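Local coordinates for nucleoporin NUP82 (Chaetomium thermophilum, PDB 5CWW), which is a component of the nuclear pore complex, probably serving both as a structural part and as a docking partner for transport factors, at residues Ala101-Ala104 against Gly105-Ile108; Pro286-Pro289 against Gln290-Pro294; Leu12-Ala16 against Pro17-Leu21. All coordinates share one frame; numbering follows the deposited sequence.

Contact 1: Ala101-Ala104 against Gly105-Ile108; sequences AATA and GYRI
A type II beta turn joins Thr103 to Tyr106, with Gly105 as its third residue. The positive phi of Gly105 (74°) suits a residue without a side chain, because a beta carbon there would clash with Ala104 O; its backbone pairs with Asp68 of strand 63-68. The turn closes at Tyr106, whose backbone N gives a weak hydrogen bond to Thr103 O at 3.4 Å. The two side chains also meet: Thr103 CG2 touches Tyr106 CB at 3.9 Å, while Thr103 CB lies at the ring edge, 4.1 Å from Tyr106 CD2. With CG anti to the backbone N (chi1 175°), the ring runs on past the threonine to Lys20 and Leu21. Arg107 bends at chi2 (-71°), which folds its guanidinium back toward Ala101; Ala101 CB sits over one face, toward the rim, 3.7 Å from Arg107 NH1. The same guanidinium makes a cation-pi contact with Phe156, and Arg107 NE bonds to His147 O. The Arg107 backbone pairs with Trp66, so the turn leads into the last strand, 106-110, of a four-stranded antiparallel sheet. Across the turn itself the polar link is weak, and methyl, ring and guanidinium packing supplies the rest of the contact.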
loop_
_atom_site.group_PDB
_atom_site.type_symbol
_atom_site.label_atom_id
_atom_site.label_comp_id
_atom_site.label_asym_id
_atom_site.label_seq_id
_atom_site.Cartn_x
_atom_site.Cartn_y
_atom_site.Cartn_z
ATOM N N ALA B 101 -17.511 24.743 -22.646
ATOM C CA ALA B 101 -18.925 25.009 -22.407
ATOM C C ALA B 101 -19.718 24.989 -23.711
ATOM O O ALA B 101 -20.938 24.820 -23.701
ATOM C CB ALA B 101 -19.101 26.346 -21.704
ATOM N N ALA B 102 -19.021 25.163 -24.831
ATOM C CA ALA B 102 -19.657 25.132 -26.144
ATOM C C ALA B 102 -19.804 23.701 -26.659
ATOM O O ALA B 102 -20.583 23.444 -27.577
ATOM C CB ALA B 102 -18.860 25.967 -27.134
ATOM N N THR B 103 -19.053 22.778 -26.063
ATOM C CA THR B 103 -19.081 21.378 -26.472
ATOM C C THR B 103 -19.902 20.551 -25.488
ATOM O O THR B 103 -19.605 20.514 -24.293
ATOM C CB THR B 103 -17.659 20.790 -26.566
ATOM O OG1 THR B 103 -16.827 21.663 -27.341
ATOM C CG2 THR B 103 -17.685 19.413 -27.214
ATOM N N ALA B 104 -20.932 19.887 -26.000
ATOM C CA ALA B 104 -21.793 19.053 -25.173
ATOM C C ALA B 104 -21.047 17.818 -24.679
ATOM O O ALA B 104 -20.349 17.156 -25.447
ATOM C CB ALA B 104 -23.036 18.645 -25.949
ATOM N N GLY B 105 -21.195 17.517 -23.393
ATOM C CA GLY B 105 -20.579 16.339 -22.810
ATOM C C GLY B 105 -19.079 16.468 -22.621
ATOM O O GLY B 105 -18.381 15.463 -22.479
ATOM N N TYR B 106 -18.581 17.702 -22.625
ATOM C CA TYR B 106 -17.156 17.956 -22.443
ATOM C C TYR B 106 -16.922 19.235 -21.650
ATOM O O TYR B 106 -17.494 20.278 -21.954
ATOM C CB TYR B 106 -16.445 18.047 -23.794
ATOM C CG TYR B 106 -14.985 18.428 -23.678
ATOM C CD1 TYR B 106 -14.059 17.544 -23.139
ATOM C CD2 TYR B 106 -14.535 19.671 -24.104
ATOM C CE1 TYR B 106 -12.723 17.889 -23.027
ATOM C CE2 TYR B 106 -13.200 20.024 -23.997
ATOM C CZ TYR B 106 -12.300 19.128 -23.458
ATOM O OH TYR B 106 -10.972 19.472 -23.349
ATOM N N ARG B 107 -16.077 19.141 -20.629
ATOM C CA ARG B 107 -15.740 20.286 -19.791
ATOM C C ARG B 107 -14.296 20.190 -19.320
ATOM O O ARG B 107 -13.761 19.092 -19.158
ATOM C CB ARG B 107 -16.678 20.369 -18.585
ATOM C CG ARG B 107 -17.957 21.158 -18.828
ATOM C CD ARG B 107 -17.682 22.651 -18.939
ATOM N NE ARG B 107 -18.811 23.447 -18.467
ATOM C CZ ARG B 107 -18.761 24.755 -18.230
ATOM N NH1 ARG B 107 -17.634 25.428 -18.420
ATOM N NH2 ARG B 107 -19.841 25.391 -17.800
ATOM N N ILE B 108 -13.669 21.343 -19.103
ATOM C CA ILE B 108 -12.304 21.392 -18.594
ATOM C C ILE B 108 -12.340 21.678 -17.096
ATOM O O ILE B 108 -13.138 22.496 -16.634
ATOM C CB ILE B 108 -11.453 22.468 -19.327
ATOM C CG1 ILE B 108 -10.014 21.985 -19.506
ATOM C CG2 ILE B 108 -11.494 23.822 -18.612
ATOM C CD1 ILE B 108 -9.859 20.978 -20.618
#

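Contact 2: Pro286-Pro289 against Gln290-Pro294; sequences PLLP and QRWTP
Leu288 meets Trp292 four residues further on, laying its isobutyl group against the indole. The leucine CG stands anti to the carbonyl carbon (chi1 -74°), and from there both methyls reach the ring system. Leu288 CD1 lies over the face of the five-membered ring, 3.9 Å from its centroid and only 12° off the normal, a CH-pi contact. Leu288 CD2 covers the neighbouring part of the indole, 4.0 Å from both Trp292 CG and Trp292 CD2. The indole is fixed from its polar side as well, since Trp292 NE1 donates to Thr358 O; beyond the two segments, Leu288 packs on Trp333 and Trp292 on Ile337, both of helix 321-338. Pro289 carries the chain round the bend between the two partners. Its ring lies alongside the backbone that follows, with Pro289 CG 3.3 Å from Arg291 O, and it rests against Val201 and Glu203 of strand 198-203. Glu203 OE2 also accepts a hydrogen bond from Gln290 N just after the bend. The loop leaves strand 281-284 for an insertion that holds strand 291-292 and helix 321-338, before strand 369-370 completes a four-stranded antiparallel sheet consistent with a beta-propeller blade.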
loop_
_atom_site.group_PDB
_atom_site.type_symbol
_atom_site.label_atom_id
_atom_site.label_comp_id
_atom_site.label_asym_id
_atom_site.label_seq_id
_atom_site.Cartn_x
_atom_site.Cartn_y
_atom_site.Cartn_z
ATOM N N PRO B 286 -6.823 -4.927 12.507
ATOM C CA PRO B 286 -7.854 -4.164 11.795
ATOM C C PRO B 286 -7.571 -2.664 11.736
ATOM O O PRO B 286 -7.441 -2.028 12.783
ATOM C CB PRO B 286 -9.103 -4.438 12.627
ATOM C CG PRO B 286 -8.588 -4.555 14.020
ATOM C CD PRO B 286 -7.161 -5.063 13.935
ATOM N N LEU B 287 -7.486 -2.114 10.529
ATOM C CA LEU B 287 -7.265 -0.685 10.346
ATOM C C LEU B 287 -8.594 0.012 10.075
ATOM O O LEU B 287 -9.195 -0.180 9.016
ATOM C CB LEU B 287 -6.288 -0.429 9.197
ATOM C CG LEU B 287 -5.934 1.038 8.939
ATOM C CD1 LEU B 287 -5.171 1.632 10.117
ATOM C CD2 LEU B 287 -5.132 1.177 7.655
ATOM N N LEU B 288 -9.044 0.813 11.035
ATOM C CA LEU B 288 -10.325 1.505 10.933
ATOM C C LEU B 288 -10.181 3.000 11.204
ATOM O O LEU B 288 -9.351 3.409 12.018
ATOM C CB LEU B 288 -11.333 0.902 11.915
ATOM C CG LEU B 288 -11.915 -0.472 11.576
ATOM C CD1 LEU B 288 -12.694 -1.012 12.764
ATOM C CD2 LEU B 288 -12.811 -0.397 10.350
ATOM N N PRO B 289 -10.989 3.826 10.523
ATOM C CA PRO B 289 -11.082 5.225 10.950
ATOM C C PRO B 289 -11.827 5.334 12.279
ATOM O O PRO B 289 -12.325 4.320 12.770
ATOM C CB PRO B 289 -11.854 5.898 9.808
ATOM C CG PRO B 289 -12.550 4.797 9.099
ATOM C CD PRO B 289 -11.709 3.580 9.262
ATOM N N GLN B 290 -11.891 6.533 12.852
ATOM C CA GLN B 290 -12.545 6.732 14.145
ATOM C C GLN B 290 -13.991 6.261 14.117
ATOM O O GLN B 290 -14.517 5.779 15.121
ATOM C CB GLN B 290 -12.494 8.205 14.553
ATOM C CG GLN B 290 -11.098 8.715 14.836
ATOM C CD GLN B 290 -11.086 10.146 15.334
ATOM O OE1 GLN B 290 -10.436 10.460 16.333
ATOM N NE2 GLN B 290 -11.795 11.024 14.636
ATOM N N ARG B 291 -14.627 6.413 12.962
ATOM C CA ARG B 291 -16.003 5.975 12.768
ATOM C C ARG B 291 -16.098 5.189 11.470
ATOM O O ARG B 291 -15.429 5.521 10.493
ATOM C CB ARG B 291 -16.948 7.177 12.751
ATOM C CG ARG B 291 -17.286 7.710 14.134
ATOM C CD ARG B 291 -17.971 9.064 14.062
ATOM N NE ARG B 291 -17.007 10.162 14.031
ATOM C CZ ARG B 291 -16.496 10.752 15.111
ATOM N NH1 ARG B 291 -16.849 10.358 16.328
ATOM N NH2 ARG B 291 -15.625 11.741 14.973
ATOM N N TRP B 292 -16.925 4.148 11.459
ATOM C CA TRP B 292 -16.990 3.240 10.317
ATOM C C TRP B 292 -18.389 2.659 10.118
ATOM O O TRP B 292 -19.190 2.595 11.052
ATOM C CB TRP B 292 -15.970 2.108 10.488
ATOM C CG TRP B 292 -16.119 1.326 11.763
ATOM C CD1 TRP B 292 -15.950 1.789 13.036
ATOM C CD2 TRP B 292 -16.454 -0.062 11.884
ATOM N NE1 TRP B 292 -16.166 0.778 13.941
ATOM C CE2 TRP B 292 -16.477 -0.369 13.260
ATOM C CE3 TRP B 292 -16.740 -1.075 10.964
ATOM C CZ2 TRP B 292 -16.775 -1.643 13.735
ATOM C CZ3 TRP B 292 -17.036 -2.341 11.439
ATOM C CH2 TRP B 292 -17.050 -2.613 12.811
ATOM N N THR B 293 -18.664 2.245 8.885
ATOM C CA THR B 293 -19.965 1.711 8.494
ATOM C C THR B 293 -19.802 0.312 7.904
ATOM O O THR B 293 -19.302 0.170 6.790
ATOM C CB THR B 293 -20.657 2.616 7.460
ATOM O OG1 THR B 293 -20.890 3.906 8.035
ATOM C CG2 THR B 293 -21.987 2.016 7.007
ATOM N N PRO B 294 -20.218 -0.726 8.646
ATOM C CA PRO B 294 -20.141 -2.089 8.114
ATOM C C PRO B 294 -21.417 -2.510 7.394
ATOM O O PRO B 294 -22.493 -2.023 7.740
ATOM C CB PRO B 294 -19.934 -2.931 9.369
ATOM C CG PRO B 294 -20.701 -2.192 10.419
ATOM C CD PRO B 294 -20.606 -0.721 10.068
#

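Contact 3: Leu12-Ala16 against Pro17-Leu21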
loop_
_atom_site.group_PDB
_atom_site.type_symbol
_atom_site.label_atom_id
_atom_site.label_comp_id
_atom_site.label_asym_id
_atom_site.label_seq_id
_atom_site.Cartn_x
_atom_site.Cartn_y
_atom_site.Cartn_z
ATOM N N LEU B 12 -14.102 8.884 -30.714
ATOM C CA LEU B 12 -13.053 9.226 -29.756
ATOM C C LEU B 12 -11.776 9.645 -30.483
ATOM O O LEU B 12 -10.774 9.973 -29.846
ATOM C CB LEU B 12 -12.762 8.051 -28.817
ATOM C CG LEU B 12 -13.812 7.736 -27.748
ATOM C CD1 LEU B 12 -13.400 6.507 -26.950
ATOM C CD2 LEU B 12 -14.036 8.918 -26.815
ATOM N N ASN B 13 -11.820 9.636 -31.813
ATOM C CA ASN B 13 -10.691 10.075 -32.626
ATOM C C ASN B 13 -10.986 11.402 -33.311
ATOM O O ASN B 13 -12.134 11.706 -33.626
ATOM C CB ASN B 13 -10.341 9.020 -33.678
ATOM C CG ASN B 13 -9.934 7.693 -33.064
ATOM O OD1 ASN B 13 -10.401 6.635 -33.485
ATOM N ND2 ASN B 13 -9.057 7.742 -32.067
ATOM N N GLU B 14 -9.936 12.186 -33.533
ATOM C CA GLU B 14 -10.053 13.478 -34.200
ATOM C C GLU B 14 -10.737 13.317 -35.561
ATOM O O GLU B 14 -10.518 12.319 -36.244
ATOM C CB GLU B 14 -8.662 14.102 -34.361
ATOM C CG GLU B 14 -8.653 15.609 -34.565
ATOM C CD GLU B 14 -7.256 16.201 -34.521
ATOM O OE1 GLU B 14 -7.094 17.368 -34.935
ATOM O OE2 GLU B 14 -6.323 15.504 -34.069
ATOM N N PRO B 15 -11.570 14.295 -35.967
ATOM C CA PRO B 15 -11.932 15.553 -35.306
ATOM C C PRO B 15 -13.171 15.455 -34.411
ATOM O O PRO B 15 -13.854 16.458 -34.210
ATOM C CB PRO B 15 -12.194 16.482 -36.491
ATOM C CG PRO B 15 -12.785 15.582 -37.517
ATOM C CD PRO B 15 -12.124 14.232 -37.333
ATOM N N ALA B 16 -13.451 14.271 -33.874
ATOM C CA ALA B 16 -14.585 14.108 -32.971
ATOM C C ALA B 16 -14.344 14.879 -31.676
ATOM O O ALA B 16 -13.198 15.044 -31.257
ATOM C CB ALA B 16 -14.833 12.637 -32.675
ATOM N N PRO B 17 -15.423 15.353 -31.035
ATOM C CA PRO B 17 -15.282 16.130 -29.797
ATOM C C PRO B 17 -14.724 15.296 -28.649
ATOM O O PRO B 17 -14.075 15.839 -27.755
ATOM C CB PRO B 17 -16.714 16.584 -29.502
ATOM C CG PRO B 17 -17.573 15.559 -30.146
ATOM C CD PRO B 17 -16.838 15.133 -31.385
ATOM N N GLY B 18 -14.976 13.992 -28.677
ATOM C CA GLY B 18 -14.504 13.107 -27.628
ATOM C C GLY B 18 -12.990 13.031 -27.565
ATOM O O GLY B 18 -12.421 12.745 -26.512
ATOM N N HIS B 19 -12.334 13.294 -28.691
ATOM C CA HIS B 19 -10.880 13.207 -28.767
ATOM C C HIS B 19 -10.211 14.322 -27.967
ATOM O O HIS B 19 -9.036 14.222 -27.613
ATOM C CB HIS B 19 -10.413 13.258 -30.222
ATOM C CG HIS B 19 -8.939 13.052 -30.388
ATOM N ND1 HIS B 19 -8.320 11.849 -30.126
ATOM C CD2 HIS B 19 -7.959 13.901 -30.784
ATOM C CE1 HIS B 19 -7.024 11.964 -30.355
ATOM N NE2 HIS B 19 -6.779 13.198 -30.754
ATOM N N LYS B 20 -10.962 15.381 -27.682
ATOM C CA LYS B 20 -10.430 16.514 -26.932
ATOM C C LYS B 20 -10.018 16.102 -25.522
ATOM O O LYS B 20 -9.168 16.742 -24.904
ATOM C CB LYS B 20 -11.466 17.639 -26.861
ATOM C CG LYS B 20 -11.784 18.279 -28.205
ATOM C CD LYS B 20 -12.761 19.437 -28.050
ATOM C CE LYS B 20 -13.076 20.091 -29.388
ATOM N NZ LYS B 20 -11.873 20.703 -30.019
ATOM N N LEU B 21 -10.625 15.031 -25.020
ATOM C CA LEU B 21 -10.313 14.519 -23.691
ATOM C C LEU B 21 -8.875 14.017 -23.583
ATOM O O LEU B 21 -8.318 13.949 -22.487
ATOM C CB LEU B 21 -11.274 13.387 -23.321
ATOM C CG LEU B 21 -12.726 13.786 -23.053
ATOM C CD1 LEU B 21 -13.618 12.558 -23.041
ATOM C CD2 LEU B 21 -12.838 14.535 -21.736
#
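His19 reaches back to Leu12 and Glu14, and the N-terminal loop curves round its imidazole. His19 ND1 donates to Leu12 O at 3.1 Å, with an N-H...O angle of 142°; the carbonyl oxygen lies near the ring plane, at the edge of the imidazole. A CG anti to the backbone N (chi1 -175°) turns the ring toward the loop. Over one face stands the backbone of Glu14, with Glu14 N 3.4 Å from His19 CG, while Glu14 CB packs 3.7 Å from His19 CD2. The glutamate carboxylate is turned only 19° from the ring plane, but Glu14 OE2 remains 4.1 Å from His19 NE2, too far for a salt bridge; were the imidazole protonated, the carboxylate would probably stabilise its charge. The second bond across the contact joins His19 N to Ala16 O at 3.2 Å, the donor lying well above the carbonyl plane. It opens a 3-10 segment, residues 17-21, in which the i to i+3 pattern continues from Lys20 N to Pro17 O and from Leu21 N to Gly18 O; proline, lacking an N-H, suits the first turn. In the loop before it, Ala16 N is satisfied by Asn13 O at 2.9 Å. An alanine in place of His19 would remove the imidazole, is likely to leave Leu12 O without this donor, and would probably let the Glu14 backbone shift. Outside the two segments, Ala16 and Pro17 pack on Trp76 of helix 69-77, while Leu12 and His19 lie against Ala587 and Pro585 of strand 585-589.

In the fold
All three contacts belong to the N-terminal domain of NUP82, probably a beta-propeller, its four-stranded antiparallel sheets being consistent with blades. Contacts 1 and 3 are neighbours on the same side of the chain's centre, their own centres about 12 Å apart. Packing joins them directly: Tyr106 CD1 meets Leu21 CD2 at 3.5 Å, and Thr103 CG2 lies 3.8 Å from Pro17 CB. The 3-10 segment 17-21 is thereby seated against the turn entering strand 106-110. Contact 2 is remote from both, its centre about 39 Å from that of contact 1 and about 43 Å from that of contact 3, which lies on the opposite side of the chain's centre.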